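Local structure of CRISPR protein (Archaeoglobus fulgidus, 4MJK) at residues A[179-184]-A[226-231]; A[27-32]-A[195-200]; A[67-72]-A[202-207]. The protein probably serves as a Cas5-family subunit of an archaeal type I-A Cascade complex, which uses CRISPR RNA to recognise foreign nucleic acid. All blocks are in the same frame, centred on the assembly; numbering follows the deposited sequence.

Contact 1. Residues A[179-184]-A[226-231]; sequences SFPAED and VLYRIP
F180 and R229 form an antiparallel hydrogen-bonded pair, each N meeting the other residue's O, and P181 and Y228 follow as a non-hydrogen-bonded pair, which suits a proline with no N-H to offer. A182 N then binds L227 O at 2.6 Å, almost straight at 177°. Where the strand ends, E183 takes over the pairing with its side chain: chi2 (-70°) bends the chain at CD, E183 OE2 accepts from L227 N at 3.0 Å, and K223 forms a salt bridge with the same oxygen. The F180 ring has R229 CB over one face, 3.8 Å from its centroid, a CH-pi contact; the guanidinium runs on to W196 O and E197 O. Y228 lays a ring face against the F180-P181 peptide, with P181 N over the ring centre and P181 CD 4.3 Å from the centroid, while S179 CB sits in plane at its edge. Y228 OH hydrogen-bonds to I69 O. An alanine in place of Y228 would probably open a gap beside P181 and leave I69 O without its hydroxyl partner. A two-residue strand is thus held by backbone bonds, by one carboxylate standing in for a carbonyl, and by R229 CB and the Y228 ring face.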
loop_
_atom_site.group_PDB
_atom_site.type_symbol
_atom_site.label_atom_id
_atom_site.label_comp_id
_atom_site.label_asym_id
_atom_site.label_seq_id
_atom_site.Cartn_x
_atom_site.Cartn_y
_atom_site.Cartn_z
ATOM N N SER A 179 -20.867 -2.429 -8.950
ATOM C CA SER A 179 -20.965 -3.819 -8.539
ATOM C C SER A 179 -22.417 -4.152 -8.211
ATOM O O SER A 179 -23.214 -3.264 -7.886
ATOM C CB SER A 179 -20.060 -4.078 -7.318
ATOM O OG SER A 179 -20.557 -3.393 -6.167
ATOM N N PHE A 180 -22.774 -5.430 -8.290
ATOM C CA PHE A 180 -24.125 -5.837 -7.951
ATOM C C PHE A 180 -24.178 -7.280 -7.487
ATOM O O PHE A 180 -23.362 -8.100 -7.892
ATOM C CB PHE A 180 -25.052 -5.650 -9.149
ATOM C CG PHE A 180 -24.588 -6.359 -10.398
ATOM C CD1 PHE A 180 -23.721 -5.728 -11.291
ATOM C CD2 PHE A 180 -25.031 -7.651 -10.687
ATOM C CE1 PHE A 180 -23.305 -6.361 -12.441
ATOM C CE2 PHE A 180 -24.619 -8.297 -11.849
ATOM C CZ PHE A 180 -23.750 -7.653 -12.718
ATOM N N PRO A 181 -25.164 -7.603 -6.647
ATOM C CA PRO A 181 -25.301 -8.997 -6.221
ATOM C C PRO A 181 -25.769 -9.856 -7.396
ATOM O O PRO A 181 -26.657 -9.469 -8.158
ATOM C CB PRO A 181 -26.354 -8.928 -5.110
ATOM C CG PRO A 181 -27.147 -7.702 -5.410
ATOM C CD PRO A 181 -26.232 -6.731 -6.117
ATOM N N ALA A 182 -25.156 -11.016 -7.551
ATOM C CA ALA A 182 -25.453 -11.884 -8.683
ATOM C C ALA A 182 -26.210 -13.115 -8.200
ATOM O O ALA A 182 -25.652 -14.201 -8.124
ATOM C CB ALA A 182 -24.152 -12.297 -9.386
ATOM N N GLU A 183 -27.473 -12.949 -7.852
ATOM C CA GLU A 183 -28.274 -14.077 -7.380
ATOM C C GLU A 183 -29.470 -14.242 -8.311
ATOM O O GLU A 183 -29.680 -13.429 -9.205
ATOM C CB GLU A 183 -28.728 -13.852 -5.935
ATOM C CG GLU A 183 -27.581 -13.622 -4.940
ATOM C CD GLU A 183 -26.737 -14.873 -4.682
ATOM O OE1 GLU A 183 -27.114 -15.979 -5.149
ATOM O OE2 GLU A 183 -25.687 -14.752 -4.006
ATOM N N ASP A 184 -30.259 -15.289 -8.114
ATOM C CA ASP A 184 -31.375 -15.536 -9.023
ATOM C C ASP A 184 -32.310 -14.340 -9.022
ATOM O O ASP A 184 -32.700 -13.844 -7.962
ATOM C CB ASP A 184 -32.127 -16.817 -8.650
ATOM C CG ASP A 184 -32.705 -17.522 -9.865
ATOM O OD1 ASP A 184 -33.372 -16.858 -10.684
ATOM O OD2 ASP A 184 -32.475 -18.740 -10.013
ATOM N N VAL A 226 -23.006 -13.695 -0.061
ATOM C CA VAL A 226 -23.626 -13.254 -1.302
ATOM C C VAL A 226 -22.566 -13.159 -2.410
ATOM O O VAL A 226 -21.444 -12.717 -2.170
ATOM C CB VAL A 226 -24.323 -11.875 -1.124
ATOM C CG1 VAL A 226 -23.327 -10.826 -0.641
ATOM C CG2 VAL A 226 -24.956 -11.422 -2.417
ATOM N N LEU A 227 -22.926 -13.591 -3.607
ATOM C CA LEU A 227 -22.053 -13.491 -4.765
ATOM C C LEU A 227 -22.275 -12.146 -5.454
ATOM O O LEU A 227 -23.417 -11.792 -5.729
ATOM C CB LEU A 227 -22.372 -14.627 -5.736
ATOM C CG LEU A 227 -21.602 -14.592 -7.060
ATOM C CD1 LEU A 227 -20.117 -14.797 -6.835
ATOM C CD2 LEU A 227 -22.161 -15.624 -8.039
ATOM N N TYR A 228 -21.195 -11.394 -5.708
ATOM C CA TYR A 228 -21.283 -10.112 -6.416
ATOM C C TYR A 228 -20.506 -10.169 -7.714
ATOM O O TYR A 228 -19.479 -10.851 -7.793
ATOM C CB TYR A 228 -20.650 -8.982 -5.586
ATOM C CG TYR A 228 -21.615 -8.122 -4.805
ATOM C CD1 TYR A 228 -22.356 -8.650 -3.773
ATOM C CD2 TYR A 228 -21.774 -6.767 -5.108
ATOM C CE1 TYR A 228 -23.238 -7.865 -3.043
ATOM C CE2 TYR A 228 -22.643 -5.967 -4.379
ATOM C CZ TYR A 228 -23.376 -6.526 -3.347
ATOM O OH TYR A 228 -24.259 -5.741 -2.620
ATOM N N ARG A 229 -20.966 -9.422 -8.712
ATOM C CA ARG A 229 -20.132 -9.099 -9.858
ATOM C C ARG A 229 -19.528 -7.733 -9.542
ATOM O O ARG A 229 -20.208 -6.878 -8.989
ATOM C CB ARG A 229 -20.942 -9.046 -11.155
ATOM C CG ARG A 229 -21.595 -10.367 -11.527
ATOM C CD ARG A 229 -20.586 -11.512 -11.705
ATOM N NE ARG A 229 -19.594 -11.305 -12.766
ATOM C CZ ARG A 229 -19.721 -11.748 -14.019
ATOM N NH1 ARG A 229 -20.813 -12.409 -14.393
ATOM N NH2 ARG A 229 -18.758 -11.535 -14.905
ATOM N N ILE A 230 -18.244 -7.556 -9.846
ATOM C CA ILE A 230 -17.528 -6.334 -9.479
ATOM C C ILE A 230 -16.758 -5.827 -10.683
ATOM O O ILE A 230 -16.139 -6.616 -11.410
ATOM C CB ILE A 230 -16.528 -6.572 -8.301
ATOM C CG1 ILE A 230 -15.630 -7.778 -8.593
ATOM C CG2 ILE A 230 -17.295 -6.810 -6.989
ATOM C CD1 ILE A 230 -14.485 -7.990 -7.603
ATOM N N PRO A 231 -16.787 -4.509 -10.909
ATOM C CA PRO A 231 -16.057 -3.985 -12.065
ATOM C C PRO A 231 -14.573 -3.778 -11.745
ATOM O O PRO A 231 -14.219 -3.384 -10.622
ATOM C CB PRO A 231 -16.736 -2.643 -12.316
ATOM C CG PRO A 231 -17.134 -2.174 -10.929
ATOM C CD PRO A 231 -17.506 -3.450 -10.174
#

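Contact 2. Residues A[27-32]-A[195-200]; sequences SFYYPP and RWEFEV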
loop_
_atom_site.group_PDB
_atom_site.type_symbol
_atom_site.label_atom_id
_atom_site.label_comp_id
_atom_site.label_asym_id
_atom_site.label_seq_id
_atom_site.Cartn_x
_atom_site.Cartn_y
_atom_site.Cartn_z
ATOM N N SER A 27 -9.416 -13.954 -0.951
ATOM C CA SER A 27 -8.792 -12.636 -1.097
ATOM C C SER A 27 -9.829 -11.702 -1.732
ATOM O O SER A 27 -10.859 -12.164 -2.241
ATOM C CB SER A 27 -7.546 -12.721 -1.963
ATOM O OG SER A 27 -7.871 -13.227 -3.244
ATOM N N PHE A 28 -9.579 -10.400 -1.688
ATOM C CA PHE A 28 -10.606 -9.436 -2.083
ATOM C C PHE A 28 -10.053 -8.412 -3.056
ATOM O O PHE A 28 -9.059 -7.756 -2.768
ATOM C CB PHE A 28 -11.128 -8.667 -0.868
ATOM C CG PHE A 28 -11.925 -9.490 0.100
ATOM C CD1 PHE A 28 -13.005 -10.246 -0.326
ATOM C CD2 PHE A 28 -11.598 -9.491 1.456
ATOM C CE1 PHE A 28 -13.742 -11.006 0.578
ATOM C CE2 PHE A 28 -12.325 -10.244 2.363
ATOM C CZ PHE A 28 -13.398 -11.000 1.926
ATOM N N TYR A 29 -10.711 -8.245 -4.194
ATOM C CA TYR A 29 -10.405 -7.094 -5.045
ATOM C C TYR A 29 -10.845 -5.796 -4.342
ATOM O O TYR A 29 -10.155 -4.767 -4.420
ATOM C CB TYR A 29 -11.096 -7.224 -6.407
ATOM C CG TYR A 29 -10.524 -8.290 -7.317
ATOM C CD1 TYR A 29 -9.368 -8.055 -8.057
ATOM C CD2 TYR A 29 -11.156 -9.523 -7.462
ATOM C CE1 TYR A 29 -8.847 -9.028 -8.910
ATOM C CE2 TYR A 29 -10.645 -10.502 -8.321
ATOM C CZ TYR A 29 -9.492 -10.246 -9.034
ATOM O OH TYR A 29 -8.973 -11.195 -9.880
ATOM N N TYR A 30 -11.983 -5.843 -3.640
ATOM C CA TYR A 30 -12.517 -4.636 -2.995
ATOM C C TYR A 30 -12.882 -4.829 -1.533
ATOM O O TYR A 30 -13.142 -5.939 -1.099
ATOM C CB TYR A 30 -13.776 -4.149 -3.720
ATOM C CG TYR A 30 -13.512 -3.632 -5.098
ATOM C CD1 TYR A 30 -12.932 -2.382 -5.284
ATOM C CD2 TYR A 30 -13.837 -4.393 -6.224
ATOM C CE1 TYR A 30 -12.674 -1.900 -6.551
ATOM C CE2 TYR A 30 -13.586 -3.917 -7.494
ATOM C CZ TYR A 30 -13.005 -2.656 -7.651
ATOM O OH TYR A 30 -12.738 -2.153 -8.914
ATOM N N PRO A 31 -12.951 -3.729 -0.768
ATOM C CA PRO A 31 -13.429 -3.869 0.611
ATOM C C PRO A 31 -14.835 -4.461 0.615
ATOM O O PRO A 31 -15.696 -3.978 -0.122
ATOM C CB PRO A 31 -13.489 -2.418 1.110
ATOM C CG PRO A 31 -12.496 -1.695 0.270
ATOM C CD PRO A 31 -12.636 -2.329 -1.101
ATOM N N PRO A 32 -15.061 -5.505 1.420
ATOM C CA PRO A 32 -16.408 -6.089 1.504
ATOM C C PRO A 32 -17.456 -5.073 1.954
ATOM O O PRO A 32 -17.137 -4.129 2.681
ATOM C CB PRO A 32 -16.248 -7.195 2.552
ATOM C CG PRO A 32 -14.772 -7.577 2.455
ATOM C CD PRO A 32 -14.066 -6.265 2.209
ATOM N N ARG A 195 -13.941 -6.239 -17.921
ATOM C CA ARG A 195 -13.522 -6.556 -16.588
ATOM C C ARG A 195 -14.659 -6.467 -15.581
ATOM O O ARG A 195 -14.888 -5.447 -14.935
ATOM C CB ARG A 195 -12.238 -5.846 -16.197
ATOM C CG ARG A 195 -11.026 -6.501 -16.852
ATOM C CD ARG A 195 -10.839 -7.918 -16.335
ATOM N NE ARG A 195 -9.695 -7.979 -15.429
ATOM C CZ ARG A 195 -9.494 -8.923 -14.514
ATOM N NH1 ARG A 195 -10.367 -9.908 -14.360
ATOM N NH2 ARG A 195 -8.415 -8.878 -13.748
ATOM N N TRP A 196 -15.370 -7.584 -15.498
ATOM C CA TRP A 196 -16.316 -7.852 -14.439
ATOM C C TRP A 196 -15.938 -9.178 -13.775
ATOM O O TRP A 196 -16.122 -10.261 -14.348
ATOM C CB TRP A 196 -17.730 -7.909 -14.992
ATOM C CG TRP A 196 -18.221 -6.548 -15.369
ATOM C CD1 TRP A 196 -18.035 -5.902 -16.572
ATOM C CD2 TRP A 196 -18.926 -5.636 -14.525
ATOM N NE1 TRP A 196 -18.621 -4.659 -16.528
ATOM C CE2 TRP A 196 -19.166 -4.468 -15.282
ATOM C CE3 TRP A 196 -19.397 -5.696 -13.203
ATOM C CZ2 TRP A 196 -19.854 -3.372 -14.761
ATOM C CZ3 TRP A 196 -20.080 -4.616 -12.693
ATOM C CH2 TRP A 196 -20.303 -3.464 -13.470
ATOM N N GLU A 197 -15.408 -9.087 -12.566
ATOM C CA GLU A 197 -15.001 -10.267 -11.829
ATOM C C GLU A 197 -16.137 -10.763 -10.923
ATOM O O GLU A 197 -17.231 -10.204 -10.944
ATOM C CB GLU A 197 -13.743 -9.954 -11.021
ATOM C CG GLU A 197 -12.470 -10.411 -11.711
ATOM C CD GLU A 197 -12.205 -11.893 -11.500
ATOM O OE1 GLU A 197 -11.121 -12.363 -11.912
ATOM O OE2 GLU A 197 -13.076 -12.589 -10.919
ATOM N N PHE A 198 -15.865 -11.830 -10.170
ATOM C CA PHE A 198 -16.788 -12.402 -9.200
ATOM C C PHE A 198 -16.117 -12.325 -7.832
ATOM O O PHE A 198 -14.902 -12.526 -7.713
ATOM C CB PHE A 198 -17.039 -13.897 -9.474
ATOM C CG PHE A 198 -17.786 -14.189 -10.754
ATOM C CD1 PHE A 198 -19.141 -14.484 -10.727
ATOM C CD2 PHE A 198 -17.130 -14.166 -11.980
ATOM C CE1 PHE A 198 -19.830 -14.759 -11.896
ATOM C CE2 PHE A 198 -17.815 -14.441 -13.163
ATOM C CZ PHE A 198 -19.163 -14.740 -13.115
ATOM N N GLU A 199 -16.901 -12.090 -6.790
ATOM C CA GLU A 199 -16.329 -12.070 -5.458
ATOM C C GLU A 199 -17.416 -12.420 -4.454
ATOM O O GLU A 199 -18.552 -11.980 -4.599
ATOM C CB GLU A 199 -15.727 -10.686 -5.177
ATOM C CG GLU A 199 -14.939 -10.573 -3.876
ATOM C CD GLU A 199 -13.702 -9.694 -4.057
ATOM O OE1 GLU A 199 -12.685 -10.208 -4.564
ATOM O OE2 GLU A 199 -13.773 -8.488 -3.722
ATOM N N VAL A 200 -17.087 -13.242 -3.461
ATOM C CA VAL A 200 -18.081 -13.652 -2.460
ATOM C C VAL A 200 -17.838 -12.950 -1.140
ATOM O O VAL A 200 -16.727 -13.019 -0.597
ATOM C CB VAL A 200 -18.076 -15.181 -2.220
ATOM C CG1 VAL A 200 -19.116 -15.554 -1.155
ATOM C CG2 VAL A 200 -18.336 -15.917 -3.538
#
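Two glutamates of one strand, E197 and E199, reach Y29 and the backbone around it in the 27-32 loop. The 195-200 segment begins with R195, whose NH1 forms a long salt bridge, 3.5 Å, with E197 OE1, the oxygen lying in plane at the guanidinium edge. E197 bends at chi2 and crosses Y29 at about a right angle; its CG comes within 3.9 Å of Y29 CE2, and its OE1 lies 3.2 Å from Y29 OH. Its other oxygen, OE2, takes the N-H of F198 on the anti lone pair, which helps to fix the carboxylate. F198 turns away from the loop and makes a cation-pi contact with R229. E199 carries most of the contact. Its CG is anti to the backbone N (chi1 -173°), the chain bends at chi2, and the carboxylate receives two successive N-H groups on syn lone pairs: Y29 N binds E199 OE1 at 2.8 Å and Y30 N binds E199 OE2 at 3.2 Å. Y201 OH is a further partner of OE2, and this group of polar contacts would probably help a buried carboxylate to keep its charge. The F28 ring stands at 76° to that carboxylate, with E199 CD in plane at its edge, 3.8 Å from F28 CD1. At the end of the segment, V200 O meets the same edge, 3.8 Å from F28 CE1. The loop leads into helix 33-46, with P32 at its N-cap, while strand 196-202 pairs with strand 225-231, whose I230 packs against Y29, E197 and E199.

Contact 3. Residues A[67-72]-A[202-207]; sequences LAIGWK and LNPFEV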
loop_
_atom_site.group_PDB
_atom_site.type_symbol
_atom_site.label_atom_id
_atom_site.label_comp_id
_atom_site.label_asym_id
_atom_site.label_seq_id
_atom_site.Cartn_x
_atom_site.Cartn_y
_atom_site.Cartn_z
ATOM N N LEU A 67 -31.192 -1.218 1.294
ATOM C CA LEU A 67 -31.788 -1.779 0.090
ATOM C C LEU A 67 -30.729 -2.145 -0.952
ATOM O O LEU A 67 -30.913 -3.086 -1.721
ATOM C CB LEU A 67 -32.771 -0.783 -0.518
ATOM C CG LEU A 67 -33.973 -0.523 0.395
ATOM C CD1 LEU A 67 -34.931 0.472 -0.256
ATOM C CD2 LEU A 67 -34.671 -1.838 0.752
ATOM N N ALA A 68 -29.636 -1.382 -0.983
ATOM C CA ALA A 68 -28.609 -1.597 -2.001
ATOM C C ALA A 68 -27.267 -1.090 -1.535
ATOM O O ALA A 68 -27.189 -0.087 -0.832
ATOM C CB ALA A 68 -29.005 -0.896 -3.296
ATOM N N ILE A 69 -26.201 -1.775 -1.944
ATOM C CA ILE A 69 -24.859 -1.243 -1.779
ATOM C C ILE A 69 -23.997 -1.734 -2.916
ATOM O O ILE A 69 -23.826 -2.940 -3.094
ATOM C CB ILE A 69 -24.229 -1.621 -0.423
ATOM C CG1 ILE A 69 -22.781 -1.103 -0.357
ATOM C CG2 ILE A 69 -24.279 -3.122 -0.197
ATOM C CD1 ILE A 69 -22.156 -1.203 1.046
ATOM N N GLY A 70 -23.498 -0.793 -3.708
ATOM C CA GLY A 70 -22.636 -1.088 -4.846
ATOM C C GLY A 70 -21.490 -0.093 -4.866
ATOM O O GLY A 70 -21.542 0.932 -4.181
ATOM N N TRP A 71 -20.457 -0.379 -5.649
ATOM C CA TRP A 71 -19.287 0.476 -5.680
ATOM C C TRP A 71 -18.563 0.283 -6.994
ATOM O O TRP A 71 -18.776 -0.713 -7.691
ATOM C CB TRP A 71 -18.339 0.149 -4.514
ATOM C CG TRP A 71 -17.911 -1.298 -4.498
ATOM C CD1 TRP A 71 -16.772 -1.829 -5.043
ATOM C CD2 TRP A 71 -18.642 -2.401 -3.947
ATOM N NE1 TRP A 71 -16.748 -3.194 -4.849
ATOM C CE2 TRP A 71 -17.892 -3.565 -4.182
ATOM C CE3 TRP A 71 -19.866 -2.508 -3.271
ATOM C CZ2 TRP A 71 -18.304 -4.819 -3.753
ATOM C CZ3 TRP A 71 -20.280 -3.763 -2.844
ATOM C CH2 TRP A 71 -19.503 -4.901 -3.094
ATOM N N LYS A 72 -17.722 1.259 -7.331
ATOM C CA LYS A 72 -16.892 1.192 -8.520
ATOM C C LYS A 72 -15.646 2.046 -8.332
ATOM O O LYS A 72 -15.669 3.048 -7.609
ATOM C CB LYS A 72 -17.664 1.661 -9.759
ATOM C CG LYS A 72 -18.027 3.124 -9.725
ATOM C CD LYS A 72 -18.961 3.500 -10.863
ATOM C CE LYS A 72 -19.369 4.968 -10.753
ATOM N NZ LYS A 72 -20.319 5.410 -11.849
ATOM N N LEU A 202 -19.576 -11.570 2.900
ATOM C CA LEU A 202 -20.652 -11.635 3.886
ATOM C C LEU A 202 -21.854 -10.792 3.425
ATOM O O LEU A 202 -21.706 -9.669 2.913
ATOM C CB LEU A 202 -20.164 -11.192 5.273
ATOM C CG LEU A 202 -19.039 -12.030 5.905
ATOM C CD1 LEU A 202 -18.568 -11.441 7.235
ATOM C CD2 LEU A 202 -19.471 -13.492 6.083
ATOM N N ASN A 203 -23.050 -11.346 3.590
ATOM C CA ASN A 203 -24.270 -10.693 3.136
ATOM C C ASN A 203 -24.562 -9.444 3.972
ATOM O O ASN A 203 -24.674 -9.525 5.193
ATOM C CB ASN A 203 -25.429 -11.706 3.195
ATOM C CG ASN A 203 -26.734 -11.155 2.660
ATOM O OD1 ASN A 203 -26.796 -10.051 2.134
ATOM N ND2 ASN A 203 -27.794 -11.942 2.790
ATOM N N PRO A 204 -24.656 -8.268 3.325
ATOM C CA PRO A 204 -24.878 -7.071 4.146
ATOM C C PRO A 204 -26.360 -6.832 4.434
ATOM O O PRO A 204 -26.693 -5.951 5.218
ATOM C CB PRO A 204 -24.339 -5.949 3.259
ATOM C CG PRO A 204 -24.637 -6.426 1.858
ATOM C CD PRO A 204 -24.450 -7.937 1.901
ATOM N N PHE A 205 -27.234 -7.589 3.785
ATOM C CA PHE A 205 -28.669 -7.372 3.915
ATOM C C PHE A 205 -29.204 -8.151 5.101
ATOM O O PHE A 205 -28.990 -9.358 5.211
ATOM C CB PHE A 205 -29.392 -7.775 2.636
ATOM C CG PHE A 205 -28.941 -7.014 1.437
ATOM C CD1 PHE A 205 -29.147 -5.644 1.355
ATOM C CD2 PHE A 205 -28.295 -7.651 0.401
ATOM C CE1 PHE A 205 -28.717 -4.926 0.258
ATOM C CE2 PHE A 205 -27.855 -6.933 -0.698
ATOM C CZ PHE A 205 -28.073 -5.571 -0.766
ATOM N N GLU A 206 -29.868 -7.447 6.005
ATOM C CA GLU A 206 -30.496 -8.088 7.151
ATOM C C GLU A 206 -32.007 -8.011 7.006
ATOM O O GLU A 206 -32.534 -7.101 6.363
ATOM C CB GLU A 206 -30.055 -7.416 8.456
ATOM C CG GLU A 206 -28.542 -7.370 8.658
ATOM C CD GLU A 206 -28.091 -8.024 9.961
ATOM O OE1 GLU A 206 -28.886 -8.786 10.553
ATOM O OE2 GLU A 206 -26.937 -7.774 10.389
ATOM N N VAL A 207 -32.706 -8.967 7.605
ATOM C CA VAL A 207 -34.161 -8.930 7.625
ATOM C C VAL A 207 -34.669 -8.548 9.012
ATOM O O VAL A 207 -34.146 -9.017 10.020
ATOM C CB VAL A 207 -34.766 -10.285 7.217
ATOM C CG1 VAL A 207 -36.282 -10.262 7.385
ATOM C CG2 VAL A 207 -34.379 -10.628 5.778
#
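F205 and P204 lean on strand 66-73, an outermost strand of the six-stranded antiparallel sheet, from an Asx turn at N203. In the first shell, the end of the F205 ring comes up to the backbone of the strand. Its CG lies beside its own N and anti to the carbonyl carbon (chi1 -60°). At the rim, F205 CE1 is 3.5 Å from L67 O. A68 N lies near the ring plane at the edge, 3.9 Å from F205 CE1. A phenylalanine suits this place because its flat, apolar end can lie close to a backbone whose polar groups are largely engaged within the sheet. Beside it the contact is purely apolar, I69 CG2 meeting P204 CG at 3.9 Å as the two side chains cross at a slant. The same P204 CG stands over the centre of the F205 ring, 4.1 Å above its plane, so one carbon of the proline touches both the isoleucine and the ring face. In the next shell, L67 and A68 both face V133 of strand 127-134 in a classic beta bulge. I69 packs on W130 and L132 of that strand and on P33 of helix 33-46, while L37 of the helix and V226 touch P204. I220 lies against F205. N203, a residue whose short amide can fold back on the chain, helps to hold the turn: ND2 bonds to K223 O, and N203 OD1 accepts from F205 N at 3.0 Å, an N-H...O angle of 162°, with the nitrogen above the side-chain carbonyl plane, 59° out of it.

Overall arrangement
Along the chain the six segments come in the order 27-32, 67-72, 179-184, 195-200, 202-207, 226-231, so in every pair of contacts the segments alternate. Contacts 1 and 2 share the small three-stranded sheet and lie about 9 Å apart, centre to centre; I230 O and E197 N bond between its neighbouring strands, and Y30 OH reaches P231 O. Contact 3 sits on an outermost strand of the larger sheet, about 10 Å from contact 1 and 14 Å from contact 2, again between centres. W71 of that strand packs on Y228 of the small sheet and on Y30 of the 27-32 loop, linking the two sheets of this Cas5 family protein there.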